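Local coordinates for protein bacterial fluorinating enzyme homolog (Thermus thermophilus, PDB 2CW5) that hydrolyses S-adenosyl-L-methionine to adenosine and L-methionine, forms a homotrimer and lacks fluorinase and chlorinase activity, at the interface of chains A and B. Coordinates in Å, arbitrary orientation; residue numbers count along the deposited sequence, not the author numbering. Chains: chain A/B, Bacterial fluorinating enzyme homolog.

The interface of chains A and B. Residues chain A 9-11, 38, 40-43; chain B 183-184.
NH1 of the B:Arg183 guanidinium is gripped by two backbone carbonyls of chain A. B:Arg183 NH1 donates to A:Leu40 O at 2.6 Å, and this bond is nearly straight (169° at H). The bond from B:Arg183 NH1 to A:Asp9 O is 2.9 Å and more bent. Both oxygens lie close to the guanidinium plane. Seen from A:Asp9 O, however, the donor stands above the carbonyl plane. The arginine chain runs extended from CG to NE, with CG anti to the backbone N (chi1 -165°), and this carries the guanidinium in to the two loops. A:Pro42 covers one guanidinium face near its rim, with its CD 3.7 Å from NH1 of B:Arg183. The two carbonyls and the proline should together fix the rotation of the group.

The neighbouring B:Phe184 inserts its ring tip between A:Asp9, A:Phe10 and A:Pro42, all three of which meet its edge. Its ring stands 75° to that of A:Phe10 in an edge-to-face pair, and its CE2 is 3.4 Å from A:Phe10 CD1. On the CD1 and CE1 side, B:Phe184 packs against CB of A:Pro42.

A:Asp9, predicted to bind adenosine, thus lies at the subunit boundary of this trimer. The contact joins N-terminal-domain loops of one subunit to the C-terminal domain of the next. A:Asp9 OD2 accepts from the backbone N of A:Gln43 on its anti lone pair, the one away from OD1, which should help hold the carboxylate at the edge of the B:Phe184 ring. B:Arg183 does not pair with this carboxylate; its positive charge may still act on it weakly through space. Beside the carboxylate, CE1 of B:Phe184 lies 3.6 Å from A:Asp9 OD2.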
# COMPACT_ATOMS: atom_id res chain seq x y z
N ASP A 9 -8.31 7.38 -1.85
CA ASP A 9 -8.78 6.40 -2.81
C ASP A 9 -8.02 6.53 -4.13
O ASP A 9 -8.46 6.01 -5.15
CB ASP A 9 -10.28 6.58 -3.05
CG ASP A 9 -10.63 7.94 -3.64
OD1 ASP A 9 -9.80 8.88 -3.56
OD2 ASP A 9 -11.74 8.07 -4.18
N PHE A 10 -6.89 7.23 -4.09
CA PHE A 10 -6.09 7.45 -5.29
C PHE A 10 -5.28 6.23 -5.73
O PHE A 10 -4.97 6.08 -6.91
CB PHE A 10 -5.12 8.62 -5.08
CG PHE A 10 -5.79 9.96 -5.00
CD1 PHE A 10 -6.11 10.66 -6.16
CD2 PHE A 10 -6.11 10.52 -3.77
CE1 PHE A 10 -6.74 11.90 -6.09
CE2 PHE A 10 -6.74 11.77 -3.69
CZ PHE A 10 -7.06 12.46 -4.85
N GLY A 11 -4.93 5.38 -4.77
CA GLY A 11 -4.12 4.20 -5.06
C GLY A 11 -2.69 4.55 -4.70
O GLY A 11 -2.28 5.70 -4.88
N HIS A 38 -4.85 3.47 0.73
CA HIS A 38 -4.98 4.31 -0.45
C HIS A 38 -5.72 3.60 -1.57
O HIS A 38 -6.03 4.20 -2.61
CB HIS A 38 -3.59 4.75 -0.92
CG HIS A 38 -2.94 5.72 0.01
ND1 HIS A 38 -3.45 6.98 0.24
CD2 HIS A 38 -1.87 5.58 0.83
CE1 HIS A 38 -2.72 7.58 1.17
NE2 HIS A 38 -1.76 6.76 1.54
N LEU A 40 -8.77 2.33 -1.32
CA LEU A 40 -10.20 2.28 -1.03
C LEU A 40 -10.91 2.41 -2.37
O LEU A 40 -10.38 3.05 -3.29
CB LEU A 40 -10.63 3.44 -0.12
CG LEU A 40 -10.28 3.33 1.36
CD1 LEU A 40 -10.60 4.64 2.07
CD2 LEU A 40 -11.07 2.19 1.98
N PRO A 41 -12.10 1.80 -2.51
CA PRO A 41 -12.82 1.89 -3.78
C PRO A 41 -12.99 3.35 -4.19
O PRO A 41 -13.39 4.19 -3.38
CB PRO A 41 -14.16 1.22 -3.47
CG PRO A 41 -13.79 0.21 -2.44
CD PRO A 41 -12.84 0.98 -1.54
N PRO A 42 -12.68 3.68 -5.45
CA PRO A 42 -12.81 5.06 -5.91
C PRO A 42 -14.14 5.72 -5.57
O PRO A 42 -15.21 5.17 -5.83
CB PRO A 42 -12.61 4.93 -7.42
CG PRO A 42 -11.63 3.81 -7.51
CD PRO A 42 -12.18 2.81 -6.52
N GLN A 43 -14.05 6.91 -4.96
CA GLN A 43 -15.21 7.72 -4.60
C GLN A 43 -16.21 7.14 -3.61
O GLN A 43 -17.31 7.67 -3.45
CB GLN A 43 -15.94 8.14 -5.89
CG GLN A 43 -14.99 8.55 -7.02
CD GLN A 43 -14.07 9.72 -6.65
OE1 GLN A 43 -13.37 9.69 -5.62
NE2 GLN A 43 -14.05 10.74 -7.50
N ARG B 183 -6.17 5.98 -11.57
CA ARG B 183 -7.11 4.99 -11.06
C ARG B 183 -8.58 5.28 -11.35
O ARG B 183 -9.40 4.37 -11.40
CB ARG B 183 -6.90 4.82 -9.55
CG ARG B 183 -7.55 3.57 -8.97
CD ARG B 183 -7.15 3.43 -7.52
NE ARG B 183 -7.59 2.16 -6.95
CZ ARG B 183 -8.33 2.06 -5.86
NH1 ARG B 183 -8.72 3.17 -5.23
NH2 ARG B 183 -8.68 0.87 -5.40
N PHE B 184 -8.91 6.55 -11.53
CA PHE B 184 -10.29 6.94 -11.79
C PHE B 184 -10.65 6.85 -13.26
O PHE B 184 -11.81 7.04 -13.64
CB PHE B 184 -10.50 8.37 -11.29
CG PHE B 184 -10.07 8.57 -9.87
CD1 PHE B 184 -10.67 7.85 -8.84
CD2 PHE B 184 -9.05 9.45 -9.55
CE1 PHE B 184 -10.25 8.00 -7.51
CE2 PHE B 184 -8.63 9.61 -8.23
CZ PHE B 184 -9.23 8.88 -7.21